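Local coordinates for lipid-transfer protein (Thermomonospora curvata, PDB 6OK1) that is named a lipid-transfer protein and has the two-part fold of the thiolase superfamily, though its precise role is not established, at residues A[38-43]-A[235-240]; A[290-295]-A[372-377]. All coordinates share one frame; numbering follows the deposited sequence.

Interaction 1 (A[38-43]-A[235-240])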
loop_
_atom_site.group_PDB
_atom_site.type_symbol
_atom_site.label_atom_id
_atom_site.label_comp_id
_atom_site.label_asym_id
_atom_site.label_seq_id
_atom_site.Cartn_x
_atom_site.Cartn_y
_atom_site.Cartn_z
ATOM N N ILE A 38 6.494 -15.595 15.360
ATOM C CA ILE A 38 5.362 -16.342 15.892
ATOM C C ILE A 38 5.839 -17.300 16.978
ATOM O O ILE A 38 5.266 -17.369 18.074
ATOM C CB ILE A 38 4.650 -17.082 14.745
ATOM C CG1 ILE A 38 3.944 -16.073 13.812
ATOM C CG2 ILE A 38 3.658 -18.110 15.273
ATOM C CD1 ILE A 38 3.460 -16.646 12.475
ATOM N N ALA A 39 6.888 -18.065 16.677
ATOM C CA ALA A 39 7.442 -18.989 17.666
ATOM C C ALA A 39 7.964 -18.236 18.881
ATOM O O ALA A 39 7.826 -18.700 20.019
ATOM C CB ALA A 39 8.551 -19.820 17.031
ATOM N N ASP A 40 8.561 -17.069 18.660
ATOM C CA ASP A 40 9.083 -16.276 19.765
ATOM C C ASP A 40 7.970 -15.835 20.701
ATOM O O ASP A 40 8.197 -15.694 21.908
ATOM C CB ASP A 40 9.820 -15.052 19.228
ATOM C CG ASP A 40 10.603 -14.325 20.301
ATOM O OD1 ASP A 40 11.504 -14.937 20.911
ATOM O OD2 ASP A 40 10.328 -13.134 20.536
ATOM N N ALA A 41 6.773 -15.601 20.168
ATOM C CA ALA A 41 5.628 -15.217 20.986
ATOM C C ALA A 41 4.939 -16.411 21.632
ATOM O O ALA A 41 3.887 -16.246 22.265
ATOM C CB ALA A 41 4.619 -14.437 20.147
ATOM N N GLY A 42 5.495 -17.601 21.465
ATOM C CA GLY A 42 4.875 -18.798 21.999
ATOM C C GLY A 42 3.557 -19.145 21.360
ATOM O O GLY A 42 2.696 -19.735 22.021
ATOM N N LEU A 43 3.366 -18.779 20.094
ATOM C CA LEU A 43 2.134 -19.007 19.355
ATOM C C LEU A 43 2.388 -19.953 18.176
ATOM O O LEU A 43 3.511 -20.422 17.940
ATOM C CB LEU A 43 1.547 -17.676 18.868
ATOM C CG LEU A 43 1.098 -16.664 19.933
ATOM C CD1 LEU A 43 0.716 -15.300 19.298
ATOM C CD2 LEU A 43 -0.070 -17.217 20.712
ATOM N N LEU A 235 1.991 -15.023 27.418
ATOM C CA LEU A 235 3.007 -15.501 26.499
ATOM C C LEU A 235 4.391 -15.455 27.156
ATOM O O LEU A 235 4.545 -14.966 28.278
ATOM C CB LEU A 235 2.937 -14.662 25.209
ATOM C CG LEU A 235 1.565 -14.805 24.540
ATOM C CD1 LEU A 235 1.485 -14.004 23.215
ATOM C CD2 LEU A 235 1.198 -16.272 24.264
ATOM N N PRO A 236 5.435 -15.956 26.473
ATOM C CA PRO A 236 6.715 -16.224 27.168
ATOM C C PRO A 236 7.500 -15.014 27.648
ATOM O O PRO A 236 8.162 -15.102 28.692
ATOM C CB PRO A 236 7.523 -16.990 26.106
ATOM C CG PRO A 236 6.537 -17.630 25.262
ATOM C CD PRO A 236 5.382 -16.646 25.175
ATOM N N HIS A 237 7.513 -13.902 26.893
ATOM C CA HIS A 237 8.401 -12.787 27.201
ATOM C C HIS A 237 7.688 -11.710 28.007
ATOM O O HIS A 237 6.459 -11.582 27.962
ATOM C CB HIS A 237 8.932 -12.158 25.898
ATOM C CG HIS A 237 9.823 -13.061 25.109
ATOM N ND1 HIS A 237 11.149 -13.265 25.431
ATOM C CD2 HIS A 237 9.583 -13.805 24.003
ATOM C CE1 HIS A 237 11.689 -14.095 24.551
ATOM N NE2 HIS A 237 10.759 -14.441 23.678
ATOM N N PRO A 238 8.437 -10.881 28.721
ATOM C CA PRO A 238 7.869 -9.628 29.212
ATOM C C PRO A 238 7.233 -8.882 28.058
ATOM O O PRO A 238 7.878 -8.715 27.008
ATOM C CB PRO A 238 9.089 -8.871 29.763
ATOM C CG PRO A 238 10.143 -9.925 29.989
ATOM C CD PRO A 238 9.888 -10.972 28.952
ATOM N N PRO A 239 5.961 -8.485 28.165
ATOM C CA PRO A 239 5.325 -7.756 27.061
ATOM C C PRO A 239 5.951 -6.388 26.879
ATOM O O PRO A 239 6.299 -5.710 27.851
ATOM C CB PRO A 239 3.862 -7.644 27.493
ATOM C CG PRO A 239 3.686 -8.709 28.548
ATOM C CD PRO A 239 5.000 -8.836 29.231
ATOM N N ALA A 240 6.086 -5.976 25.613
ATOM C CA ALA A 240 6.548 -4.640 25.274
ATOM C C ALA A 240 5.281 -3.876 24.904
ATOM O O ALA A 240 4.781 -3.991 23.791
ATOM C CB ALA A 240 7.564 -4.674 24.136
#
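A Schellman motif ends helix 26-40 where Asp40, Ala41 and Gly42 meet Leu235, Pro236 and His237, the loop that leads into strand 240-248 of this thiolase-fold chain. Gly42 takes a positive phi of 66°, and Leu43 N and Gly42 N bond back to Ile38 O and Ala39 O. The turn lays Ala41 O against the loop, 3.3 Å from Pro236 CD and 3.4 Å from Leu235 CD2. The Leu235 side chain lies against Ala41 O, and its CD2 also packs on Leu43 CD2 at 3.9 Å, the two leucine side chains crossing at about a right angle. Ala41 and Leu235 both touch Ala11 of strand 8-15.

The polar part of the contact is a histidine-carboxylate hydrogen bond. Asp40 OD2 has partners of its own in Arg359, by a salt bridge, and the backbone N of Ile13. OD1 serves the loop: His237 NE2 donates to Asp40 OD1 over 2.9 Å, a bent bond (137° at the hydrogen) that meets the oxygen from above the carboxylate plane and is tilted out of the imidazole plane as well, while His237 CD2 lies 3.1 Å from Asp40 O, which sits in plane at the ring edge.

Interaction 2 (A[290-295]-A[372-377])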
loop_
_atom_site.group_PDB
_atom_site.type_symbol
_atom_site.label_atom_id
_atom_site.label_comp_id
_atom_site.label_asym_id
_atom_site.label_seq_id
_atom_site.Cartn_x
_atom_site.Cartn_y
_atom_site.Cartn_z
ATOM N N ALA A 290 15.530 5.349 26.670
ATOM C CA ALA A 290 16.388 5.004 25.546
ATOM C C ALA A 290 15.676 5.427 24.269
ATOM O O ALA A 290 14.450 5.540 24.250
ATOM C CB ALA A 290 16.689 3.505 25.517
ATOM N N ALA A 291 16.451 5.639 23.197
ATOM C CA ALA A 291 15.854 5.993 21.907
ATOM C C ALA A 291 16.467 5.197 20.766
ATOM O O ALA A 291 17.689 5.043 20.680
ATOM C CB ALA A 291 16.020 7.485 21.603
ATOM N N ILE A 292 15.612 4.734 19.863
ATOM C CA ILE A 292 16.038 4.110 18.622
ATOM C C ILE A 292 15.667 5.114 17.534
ATOM O O ILE A 292 14.487 5.249 17.197
ATOM C CB ILE A 292 15.368 2.748 18.406
ATOM C CG1 ILE A 292 15.634 1.774 19.571
ATOM C CG2 ILE A 292 15.796 2.155 17.034
ATOM C CD1 ILE A 292 17.084 1.452 19.834
ATOM N N LEU A 293 16.660 5.870 17.041
ATOM C CA LEU A 293 16.440 7.009 16.154
ATOM C C LEU A 293 16.907 6.632 14.756
ATOM O O LEU A 293 18.089 6.331 14.544
ATOM C CB LEU A 293 17.158 8.262 16.668
ATOM C CG LEU A 293 16.662 8.738 18.040
ATOM C CD1 LEU A 293 17.422 10.017 18.432
ATOM C CD2 LEU A 293 15.138 8.960 18.045
ATOM N N TYR A 294 15.957 6.621 13.815
ATOM C CA TYR A 294 16.218 6.194 12.446
ATOM C C TYR A 294 17.400 6.945 11.860
ATOM O O TYR A 294 17.450 8.182 11.876
ATOM C CB TYR A 294 14.972 6.438 11.610
ATOM C CG TYR A 294 14.858 5.638 10.323
ATOM C CD1 TYR A 294 15.485 6.055 9.155
ATOM C CD2 TYR A 294 14.036 4.525 10.273
ATOM C CE1 TYR A 294 15.296 5.345 7.963
ATOM C CE2 TYR A 294 13.845 3.820 9.107
ATOM C CZ TYR A 294 14.464 4.239 7.955
ATOM O OH TYR A 294 14.260 3.520 6.800
ATOM N N ASP A 295 18.315 6.186 11.275
ATOM C CA ASP A 295 19.659 6.673 11.023
ATOM C C ASP A 295 20.226 6.050 9.758
ATOM O O ASP A 295 21.401 5.673 9.714
ATOM C CB ASP A 295 20.570 6.370 12.205
ATOM C CG ASP A 295 20.738 4.889 12.426
ATOM O OD1 ASP A 295 19.739 4.168 12.264
ATOM O OD2 ASP A 295 21.861 4.464 12.765
ATOM N N VAL A 372 10.881 3.198 25.863
ATOM C CA VAL A 372 11.777 3.361 24.724
ATOM C C VAL A 372 11.017 4.046 23.601
ATOM O O VAL A 372 9.933 3.599 23.217
ATOM C CB VAL A 372 12.335 2.013 24.233
ATOM C CG1 VAL A 372 13.288 2.256 23.043
ATOM C CG2 VAL A 372 13.058 1.295 25.346
ATOM N N LEU A 373 11.589 5.107 23.048
ATOM C CA LEU A 373 10.981 5.793 21.912
ATOM C C LEU A 373 11.681 5.339 20.641
ATOM O O LEU A 373 12.917 5.315 20.585
ATOM C CB LEU A 373 11.065 7.314 22.072
ATOM C CG LEU A 373 10.175 8.118 21.114
ATOM C CD1 LEU A 373 9.804 9.438 21.727
ATOM C CD2 LEU A 373 10.835 8.377 19.798
ATOM N N VAL A 374 10.889 4.957 19.638
ATOM C CA VAL A 374 11.400 4.488 18.352
ATOM C C VAL A 374 10.837 5.370 17.254
ATOM O O VAL A 374 9.632 5.641 17.227
ATOM C CB VAL A 374 11.032 3.020 18.072
ATOM C CG1 VAL A 374 11.719 2.576 16.748
ATOM C CG2 VAL A 374 11.396 2.154 19.217
ATOM N N THR A 375 11.697 5.812 16.342
ATOM C CA THR A 375 11.240 6.554 15.171
ATOM C C THR A 375 11.410 5.746 13.896
ATOM O O THR A 375 12.260 4.865 13.794
ATOM C CB THR A 375 11.984 7.885 14.994
ATOM O OG1 THR A 375 13.387 7.647 14.814
ATOM C CG2 THR A 375 11.772 8.764 16.203
ATOM N N ALA A 376 10.633 6.128 12.890
ATOM C CA ALA A 376 10.740 5.549 11.559
ATOM C C ALA A 376 11.430 6.528 10.595
ATOM O O ALA A 376 12.106 7.470 11.026
ATOM C CB ALA A 376 9.346 5.128 11.102
ATOM N N GLY A 377 11.274 6.284 9.295
ATOM C CA GLY A 377 12.110 6.940 8.301
ATOM C C GLY A 377 11.955 8.453 8.303
ATOM O O GLY A 377 10.864 8.987 8.497
HETATM O O HOH W 1 14.558 4.111 14.348
#
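Parallel pairing of strands 290-292 and 371-375, at an outer border of the chain's large mixed sheet, brings Ala291 beside Leu373 and Ile292 beside Val374. Both strands belong to the thiolase C-terminal domain-like part of the chain. The axes of strands 290-292 and 372-375 diverge by 16°. This is a worked example of how parallel strands share bonds: one residue reaches two partners on the neighbouring strand. Leu373 does so here, its N donating to Ala290 O and its O accepting from Ile292 N at 2.8 Å. Ile292 O then takes Thr375 N at 3.0 Å, almost straight in line with its carbonyl bond.

Beyond strand 290-292 a side chain takes over from the backbone. Thr375 OG1 stands between its own backbone N and carbonyl carbon (chi1 61°), and Tyr294 N donates to it at 2.9 Å in a nearly straight bond. The same hydroxyl is hydrogen-bonded to Gln304 OE1, so this buried group has a partner on helix 301-307 as well.

Among the apolar contacts, Ile292 and Val374 lie side by side and point the same way, on the face that Val372 shares, with Ile292 CB 4.0 Å from Val374 CG1. Past the end of strand 290-292, Leu293 CD2 meets the methyl CG2 of Thr375 at 3.8 Å. Farther along, the Tyr294 ring gives a CH-pi contact: Gly377 CA lies over the centre of one face, 3.4 Å from the centroid and 2° off the normal.

Helix 348-359 packs on the Ile292, Val372 and Val374 side of the sheet through Glu353, Ala354 and Leu357, Leu293 leans on helix 301-307, and strand 382-388 continues the sheet beyond strand 371-375.

Interaction 1 lies at the surface and interaction 2 is buried near the middle of the chain; their centres are 22 Å apart and their nearest atoms about 8 Å, without touching. They follow one another in series along the sequence, yet one mixed sheet connects them: Ala240, at the end of the loop in interaction 1, opens strand 240-248, next to strand 382-388, which in turn borders strand 371-375 of interaction 2. Helix 348-359 is also shared, with one end at interaction 1 and its side against interaction 2. The sodium ion, held by Val48, Ile70 and Glu72, is about 11 Å from the Leu43 side chain.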